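General Secretion Pathway Protein (Vibrio vulnificus, PDB 4G54) probably binds peptidoglycan in the periplasm as part of the EpsAB fusion protein of the type II secretion system. Local coordinates at residues V149-A157 / L196-E207; V92-R101 / L104-V115. All coordinates share one frame; numbering follows the deposited sequence. Where two conformers were deposited one is given.

Interaction 1: residues V149-A157 / L196-E207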
# COMPACT_ATOMS: atom_id res chain seq x y z
N VAL A 149 6.06 -16.04 -6.02
CA VAL A 149 5.75 -14.70 -5.62
C VAL A 149 6.75 -14.03 -4.64
O VAL A 149 7.15 -12.89 -4.87
CB VAL A 149 4.33 -14.67 -4.90
CG1 VAL A 149 4.04 -13.30 -4.28
CG2 VAL A 149 3.27 -15.00 -5.95
N LEU A 150 7.27 -14.83 -3.68
CA LEU A 150 8.39 -14.41 -2.81
C LEU A 150 9.61 -13.97 -3.65
O LEU A 150 10.15 -12.86 -3.44
CB LEU A 150 8.74 -15.58 -1.83
CG LEU A 150 9.91 -15.18 -0.99
CD1 LEU A 150 9.77 -13.91 -0.18
CD2 LEU A 150 10.27 -16.40 -0.07
N ASP A 151 9.89 -14.80 -4.66
CA ASP A 151 11.10 -14.59 -5.50
C ASP A 151 10.87 -13.20 -6.22
O ASP A 151 11.79 -12.32 -6.24
CB ASP A 151 11.18 -15.77 -6.41
CG ASP A 151 12.37 -15.74 -7.42
OD1 ASP A 151 13.45 -15.21 -7.08
OD2 ASP A 151 12.12 -16.26 -8.55
N GLN A 152 9.69 -12.98 -6.78
CA GLN A 152 9.44 -11.78 -7.52
C GLN A 152 9.47 -10.56 -6.61
O GLN A 152 10.03 -9.49 -7.02
CB GLN A 152 8.05 -11.86 -8.21
CG GLN A 152 8.11 -12.97 -9.29
CD GLN A 152 8.98 -12.58 -10.54
OE1 GLN A 152 9.18 -11.38 -10.86
NE2 GLN A 152 9.51 -13.63 -11.27
N LEU A 153 8.88 -10.66 -5.39
CA LEU A 153 8.83 -9.47 -4.49
C LEU A 153 10.24 -9.14 -4.01
O LEU A 153 10.63 -7.99 -3.89
CB LEU A 153 7.93 -9.84 -3.27
CG LEU A 153 6.48 -9.88 -3.60
CD1 LEU A 153 5.69 -10.44 -2.37
CD2 LEU A 153 5.96 -8.48 -3.94
N LEU A 154 11.04 -10.20 -3.74
CA LEU A 154 12.42 -9.89 -3.23
C LEU A 154 13.22 -9.21 -4.30
O LEU A 154 13.97 -8.27 -3.99
CB LEU A 154 13.20 -11.17 -2.86
CG LEU A 154 12.79 -11.73 -1.56
CD1 LEU A 154 13.39 -13.18 -1.44
CD2 LEU A 154 13.43 -10.79 -0.41
N ALA A 155 13.10 -9.63 -5.57
CA ALA A 155 13.83 -8.95 -6.66
C ALA A 155 13.37 -7.51 -6.80
O ALA A 155 14.17 -6.60 -7.01
CB ALA A 155 13.63 -9.74 -7.98
N LYS A 156 12.07 -7.28 -6.55
CA LYS A 156 11.60 -5.91 -6.66
C LYS A 156 12.18 -5.04 -5.50
O LYS A 156 12.55 -3.84 -5.71
CB LYS A 156 10.05 -5.89 -6.60
CG LYS A 156 9.44 -4.51 -6.83
CD LYS A 156 9.09 -4.24 -8.32
CE LYS A 156 7.62 -4.59 -8.66
NZ LYS A 156 6.60 -3.47 -8.73
N ALA A 157 12.20 -5.55 -4.27
CA ALA A 157 12.70 -4.80 -3.17
C ALA A 157 14.19 -4.55 -3.25
O ALA A 157 14.65 -3.42 -2.97
CB ALA A 157 12.38 -5.53 -1.91
N LEU A 196 8.12 -11.18 5.92
CA LEU A 196 7.08 -11.03 4.83
C LEU A 196 6.20 -9.77 5.06
O LEU A 196 5.81 -9.15 4.03
CB LEU A 196 6.20 -12.26 4.79
CG LEU A 196 6.92 -13.53 4.21
CD1 LEU A 196 5.96 -14.77 4.31
CD2 LEU A 196 7.34 -13.32 2.73
N ALA A 197 5.97 -9.33 6.32
CA ALA A 197 5.19 -8.13 6.50
C ALA A 197 5.97 -6.92 5.99
O ALA A 197 5.34 -6.10 5.30
CB ALA A 197 4.80 -7.92 7.97
N ARG A 198 7.26 -6.85 6.31
CA ARG A 198 8.01 -5.72 5.79
C ARG A 198 8.13 -5.75 4.29
O ARG A 198 7.94 -4.72 3.66
CB ARG A 198 9.39 -5.81 6.41
CG ARG A 198 10.40 -4.64 6.04
CD ARG A 198 9.91 -3.27 6.62
NE ARG A 198 10.03 -3.35 8.09
CZ ARG A 198 11.16 -3.30 8.81
NH1 ARG A 198 11.15 -3.50 10.15
NH2 ARG A 198 12.35 -3.10 8.27
N LEU A 199 8.41 -6.95 3.71
CA LEU A 199 8.60 -7.04 2.26
C LEU A 199 7.34 -6.56 1.52
O LEU A 199 7.41 -5.75 0.57
CB LEU A 199 8.87 -8.52 1.90
CG LEU A 199 9.03 -8.73 0.40
CD1 LEU A 199 10.28 -7.99 -0.16
CD2 LEU A 199 9.24 -10.24 0.24
N GLN A 200 6.16 -7.03 2.01
CA GLN A 200 4.96 -6.74 1.21
C GLN A 200 4.40 -5.36 1.52
O GLN A 200 3.68 -4.76 0.68
CB GLN A 200 3.91 -7.82 1.52
CG GLN A 200 4.36 -9.10 0.77
CD GLN A 200 3.50 -10.27 1.29
OE1 GLN A 200 2.60 -10.71 0.60
NE2 GLN A 200 3.72 -10.71 2.53
N HIS A 201 4.73 -4.75 2.68
CA HIS A 201 4.32 -3.36 2.84
C HIS A 201 5.21 -2.46 1.97
O HIS A 201 4.74 -1.41 1.51
CB HIS A 201 4.39 -3.02 4.34
CG HIS A 201 3.92 -1.62 4.63
ND1 HIS A 201 2.61 -1.25 4.86
CD2 HIS A 201 4.66 -0.48 4.68
CE1 HIS A 201 2.55 0.07 5.04
NE2 HIS A 201 3.77 0.56 4.91
N MET A 202 6.46 -2.87 1.67
CA MET A 202 7.36 -1.99 0.87
C MET A 202 7.09 -2.09 -0.61
O MET A 202 7.15 -1.06 -1.35
CB MET A 202 8.82 -2.43 1.18
CG MET A 202 9.41 -2.11 2.56
SD MET A 202 11.09 -2.83 2.61
CE MET A 202 11.83 -1.93 1.22
N VAL A 203 6.81 -3.32 -1.11
CA VAL A 203 6.71 -3.47 -2.60
C VAL A 203 5.52 -4.35 -2.94
O VAL A 203 5.06 -5.16 -2.13
CB VAL A 203 8.01 -4.11 -3.26
CG1 VAL A 203 9.25 -3.16 -3.14
CG2 VAL A 203 8.30 -5.45 -2.66
N SER A 204 5.04 -4.21 -4.19
CA SER A 204 3.93 -5.04 -4.65
C SER A 204 4.29 -5.59 -6.03
O SER A 204 5.10 -4.97 -6.76
CB SER A 204 2.68 -4.16 -4.88
OG SER A 204 2.46 -3.27 -3.75
N LEU A 205 3.57 -6.63 -6.42
CA LEU A 205 3.81 -7.19 -7.83
C LEU A 205 3.40 -6.20 -8.92
O LEU A 205 4.03 -6.21 -10.00
CB LEU A 205 3.03 -8.48 -8.04
CG LEU A 205 3.36 -9.67 -7.10
CD1 LEU A 205 2.41 -10.87 -7.31
CD2 LEU A 205 4.85 -10.12 -7.23
N SER A 206 2.35 -5.41 -8.69
CA SER A 206 2.10 -4.28 -9.60
C SER A 206 1.67 -3.08 -8.78
O SER A 206 0.97 -3.22 -7.76
CB SER A 206 1.10 -4.60 -10.74
OG SER A 206 1.20 -3.63 -11.85
N GLU A 207 2.06 -1.91 -9.30
CA GLU A 207 1.82 -0.65 -8.58
C GLU A 207 1.20 0.32 -9.59
O GLU A 207 1.83 1.26 -10.09
CB GLU A 207 3.15 -0.16 -7.99
CG GLU A 207 3.88 -1.29 -7.20
CD GLU A 207 5.13 -0.81 -6.49
OE1 GLU A 207 5.78 0.08 -7.08
OE2 GLU A 207 5.46 -1.36 -5.39
O HOH W 1 6.51 -0.71 -10.02
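L199 of helix 193-202 is the knob of this contact, set in a hole on helix 145-158 formed by L150, L153, L154 and A157. Its two methyls divide the hollow: CD1 lies 3.7 Å from A157 CB, while CD2 enters between L150 and L153, 3.7 Å from L150 CD1. With CG anti to the backbone N (chi1 178°), the isobutyl fork of L199 reaches the other helix with one methyl for each end of the hole. L150 crosses L199 at about a right angle, and its CD1 also meets L196 CD2, extending the apolar seam by a turn.

L153 is the return bump. Its CD1 packs on the aliphatic CG of Q200, 3.7 Å away, and its CD2 touches L205 CD2 at 3.8 Å. The amide of Q200 is bonded at both ends: NE2 gives to L196 O from above the carbonyl plane, on the face opposite that used by Q200 N, and OE1 accepts from L134 N. Beyond the helix, V203 slots its CG1 against A157 and K156, and L205 CD2 covers Q152 CB.

K156, its chain bent, runs past V203 in the opposite direction to give NZ to S204 O, 2.9 Å away and nearly along the C=O axis. A water links NZ with E207 OE1, whose direct salt bridge to NZ is long; R210 is the stronger partner of E207. The axes of helix segments 149-157 and 196-202 cross at 64°, a knobs-into-holes contact between two helices of the putative peptidoglycan-binding domain.

Interaction 2: residues V92-R101 / L104-V115; sequences VVLLEVDPER and LLTGEQRLTFTV
V93 and L105 form an antiparallel hydrogen-bonded pair between strands 88-97 and 101-105: V93 N gives to L105 O at 2.9 Å, and L105 N returns a bond of 2.8 Å to V93 O, lying in its carbonyl plane. V93 O also receives a CA-H...O contact from L104 CA. L95 and E96 both face V103, a classic beta bulge. L104 N gives to L111 O of strand 110-114 at 2.7 Å, and L111 N to L104 O at 2.9 Å. V92 CG2 and L94 CD1 pack on L104.

In one of its two conformers the guanidinium of R110 has L95 CD2 over one face and, near its plane at the edge, E96 OE1, a long salt bridge of 3.8 Å to R110 NH2; NH2 also bonds to L212 O. E96 OE2 lies 3.1 Å from R101 NH2. CG of R101 stands between its backbone N and carbonyl carbon (chi1 70°), and the bent chain brings the guanidinium into a long, charge-only pairing with D98 OD2, which lies over its centre; E96 CG covers the opposite face.

D98 OD1 closes the hairpin loop, taking E100 N (an Asx turn) and R101 N (completing an Asx motif) from opposite faces of its carboxylate plane, while D98 N bonds to R101 O. E100 O takes a weak bond from V115 N and a CA-H...O contact from T114 CA; R101 CA makes another with F113 O. T106 OG1 accepts from both E108 N and Q109 N, an ST motif.

The three strands form one edge of a six-stranded antiparallel sheet, strand 110-114 outermost; L37 and L40 of helix 30-40 pack on V93, and L72 of helix 69-73 on L94.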
# COMPACT_ATOMS: atom_id res chain seq x y z
N VAL A 92 -9.09 11.95 2.70
CA VAL A 92 -8.52 12.32 1.40
C VAL A 92 -7.36 11.36 1.09
O VAL A 92 -6.72 10.85 2.00
CB VAL A 92 -8.06 13.82 1.41
CG1 VAL A 92 -6.83 14.06 2.34
CG2 VAL A 92 -7.81 14.28 0.05
N VAL A 93 -7.19 11.01 -0.18
CA VAL A 93 -6.09 10.15 -0.57
C VAL A 93 -4.83 10.92 -0.69
O VAL A 93 -4.77 11.95 -1.39
CB VAL A 93 -6.41 9.35 -1.87
CG1 VAL A 93 -5.14 8.66 -2.39
CG2 VAL A 93 -7.55 8.34 -1.57
N LEU A 94 -3.77 10.44 -0.02
CA LEU A 94 -2.41 11.00 -0.24
C LEU A 94 -1.79 10.18 -1.33
O LEU A 94 -1.57 8.97 -1.20
CB LEU A 94 -1.58 10.86 1.07
CG LEU A 94 -0.09 11.25 0.93
CD1 LEU A 94 0.04 12.70 0.75
CD2 LEU A 94 0.65 10.83 2.22
N LEU A 95 -1.45 10.85 -2.45
CA LEU A 95 -0.85 10.17 -3.58
C LEU A 95 0.63 10.27 -3.50
O LEU A 95 1.30 9.25 -3.81
CB LEU A 95 -1.37 10.81 -4.95
CG LEU A 95 -0.75 10.31 -6.23
CD1 LEU A 95 -1.17 8.86 -6.50
CD2 LEU A 95 -1.27 11.24 -7.38
N GLU A 96 1.18 11.46 -3.24
CA GLU A 96 2.64 11.54 -3.06
C GLU A 96 2.98 12.63 -2.06
O GLU A 96 2.16 13.45 -1.76
CB GLU A 96 3.37 11.75 -4.34
CG GLU A 96 2.93 12.92 -5.11
CD GLU A 96 3.65 12.93 -6.51
OE1 GLU A 96 3.00 12.90 -7.56
OE2 GLU A 96 4.91 12.92 -6.50
N VAL A 97 4.21 12.60 -1.61
CA VAL A 97 4.60 13.47 -0.49
C VAL A 97 6.07 13.77 -0.60
O VAL A 97 6.88 12.88 -0.97
CB VAL A 97 4.30 12.80 0.88
CG1 VAL A 97 4.91 11.33 1.03
CG2 VAL A 97 4.81 13.72 2.03
N ASP A 98 6.42 15.02 -0.30
CA ASP A 98 7.86 15.41 -0.19
C ASP A 98 7.95 16.40 0.98
O ASP A 98 6.92 16.68 1.59
CB ASP A 98 8.46 15.87 -1.52
CG ASP A 98 7.97 17.24 -1.98
OD1 ASP A 98 7.59 18.08 -1.13
OD2 ASP A 98 8.05 17.52 -3.22
N PRO A 99 9.15 16.86 1.38
CA PRO A 99 9.20 17.79 2.55
C PRO A 99 8.40 19.06 2.44
O PRO A 99 8.10 19.67 3.49
CB PRO A 99 10.69 18.16 2.62
CG PRO A 99 11.32 16.91 2.12
CD PRO A 99 10.50 16.41 1.00
N GLU A 100 8.05 19.45 1.22
CA GLU A 100 7.38 20.73 1.06
C GLU A 100 5.87 20.68 0.76
O GLU A 100 5.16 21.68 1.02
CB GLU A 100 8.11 21.52 -0.05
CG GLU A 100 9.55 22.00 0.31
CD GLU A 100 10.21 22.71 -0.87
OE1 GLU A 100 9.79 22.45 -2.02
OE2 GLU A 100 11.11 23.55 -0.67
N ARG A 101 5.38 19.57 0.20
CA ARG A 101 4.02 19.54 -0.37
C ARG A 101 3.50 18.12 -0.39
O ARG A 101 4.31 17.18 -0.46
CB ARG A 101 3.98 20.03 -1.85
CG ARG A 101 4.65 19.06 -2.88
CD ARG A 101 3.85 17.71 -3.32
NE ARG A 101 4.62 16.41 -3.28
CZ ARG A 101 5.27 15.86 -4.34
NH1 ARG A 101 5.23 16.46 -5.53
NH2 ARG A 101 5.94 14.69 -4.22
N LEU A 104 -2.89 15.47 -3.03
CA LEU A 104 -4.11 14.86 -2.45
C LEU A 104 -5.14 14.60 -3.55
O LEU A 104 -5.30 15.40 -4.48
CB LEU A 104 -4.69 15.81 -1.41
CG LEU A 104 -3.72 16.19 -0.28
CD1 LEU A 104 -4.51 17.10 0.67
CD2 LEU A 104 -3.21 14.91 0.40
N LEU A 105 -5.87 13.50 -3.41
CA LEU A 105 -7.01 13.14 -4.31
C LEU A 105 -8.29 13.08 -3.49
O LEU A 105 -8.37 12.35 -2.52
CB LEU A 105 -6.74 11.81 -5.02
CG LEU A 105 -5.40 11.68 -5.72
CD1 LEU A 105 -5.23 10.24 -6.29
CD2 LEU A 105 -5.33 12.64 -6.91
N THR A 106 -9.32 13.85 -3.90
CA THR A 106 -10.51 14.06 -3.08
C THR A 106 -11.68 13.24 -3.57
O THR A 106 -12.76 13.27 -2.97
CB THR A 106 -10.96 15.55 -3.06
OG1 THR A 106 -11.51 15.83 -4.40
CG2 THR A 106 -9.85 16.53 -2.76
N GLY A 107 -11.53 12.48 -4.65
CA GLY A 107 -12.68 11.84 -5.32
C GLY A 107 -13.23 12.70 -6.50
O GLY A 107 -13.92 12.21 -7.38
N GLU A 108 -12.83 13.97 -6.49
CA GLU A 108 -13.19 14.91 -7.57
C GLU A 108 -12.06 15.73 -8.10
O GLU A 108 -12.09 16.11 -9.27
CB GLU A 108 -14.33 15.81 -7.11
CG GLU A 108 -15.64 14.96 -7.23
CD GLU A 108 -15.96 14.31 -8.63
OE1 GLU A 108 -16.30 13.08 -8.68
OE2 GLU A 108 -15.89 15.04 -9.67
N GLN A 109 -11.12 16.09 -7.25
CA GLN A 109 -10.03 16.96 -7.64
C GLN A 109 -8.67 16.43 -7.20
O GLN A 109 -8.56 15.78 -6.16
CB GLN A 109 -10.20 18.35 -6.96
CG GLN A 109 -11.47 19.04 -7.39
CD GLN A 109 -11.61 20.36 -6.65
OE1 GLN A 109 -10.76 21.26 -6.76
NE2 GLN A 109 -12.68 20.49 -5.90
N ARG A 110 -7.66 16.72 -7.99
CA ARG A 110 -6.29 16.65 -7.50
C ARG A 110 -5.82 18.00 -6.94
O ARG A 110 -5.78 19.01 -7.67
CB ARG A 110 -5.41 16.21 -8.67
CG ARG A 110 -3.95 16.05 -8.32
CD ARG A 110 -3.15 15.79 -9.68
NE ARG A 110 -1.81 15.20 -9.50
CZ ARG A 110 -1.39 13.98 -9.85
NH1 ARG A 110 -2.18 13.06 -10.45
NH2 ARG A 110 -0.13 13.68 -9.60
N LEU A 111 -5.49 18.01 -5.65
CA LEU A 111 -5.01 19.21 -4.91
C LEU A 111 -3.58 19.07 -4.37
O LEU A 111 -3.13 17.98 -4.02
CB LEU A 111 -5.88 19.47 -3.65
CG LEU A 111 -7.38 19.46 -3.94
CD1 LEU A 111 -8.21 19.64 -2.68
CD2 LEU A 111 -7.74 20.46 -4.99
N THR A 112 -2.86 20.20 -4.29
CA THR A 112 -1.55 20.21 -3.67
C THR A 112 -1.66 21.04 -2.40
O THR A 112 -2.14 22.18 -2.46
CB THR A 112 -0.50 20.81 -4.61
OG1 THR A 112 -0.35 19.90 -5.71
CG2 THR A 112 0.87 20.87 -3.93
N PHE A 113 -1.20 20.49 -1.29
CA PHE A 113 -1.20 21.22 -0.00
C PHE A 113 0.22 21.40 0.41
O PHE A 113 1.03 20.48 0.29
CB PHE A 113 -1.87 20.30 1.02
CG PHE A 113 -3.28 20.68 1.38
CD1 PHE A 113 -4.10 21.35 0.51
CD2 PHE A 113 -3.80 20.22 2.59
CE1 PHE A 113 -5.41 21.65 0.86
CE2 PHE A 113 -5.10 20.52 2.95
CZ PHE A 113 -5.87 21.29 2.08
N THR A 114 0.51 22.57 1.02
CA THR A 114 1.79 22.74 1.69
C THR A 114 1.79 21.97 3.03
O THR A 114 0.74 21.51 3.49
CB THR A 114 2.01 24.22 2.04
OG1 THR A 114 1.00 24.64 2.97
CG2 THR A 114 1.88 25.09 0.80
N VAL A 115 2.95 21.83 3.65
CA VAL A 115 3.04 21.20 4.98
C VAL A 115 2.10 21.95 5.96
O VAL A 115 1.35 21.34 6.72
CB VAL A 115 4.45 21.29 5.55
CG1 VAL A 115 4.53 20.55 6.90
CG2 VAL A 115 5.34 20.60 4.66
O HOH W 2 5.72 23.39 2.68

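The two contacts follow one another along the chain and belong to different family regions: interaction 2 lies in the GspA, peptidase C39-like range, and interaction 1 draws on the putative peptidoglycan-binding domain. Their centres are 25 Å apart, on opposite sides of the chain's centre, and their nearest atoms are about 9 Å apart, so they do not touch. The chain passes between them through helix 115-121 and strand 125-131, the latter part of the same sheet as interaction 2 and touched by H201 and S204 of segment 196-207. Past interaction 1 the chain turns back, and L212 and Y226 bond to R110 and G107 of segment 104-115.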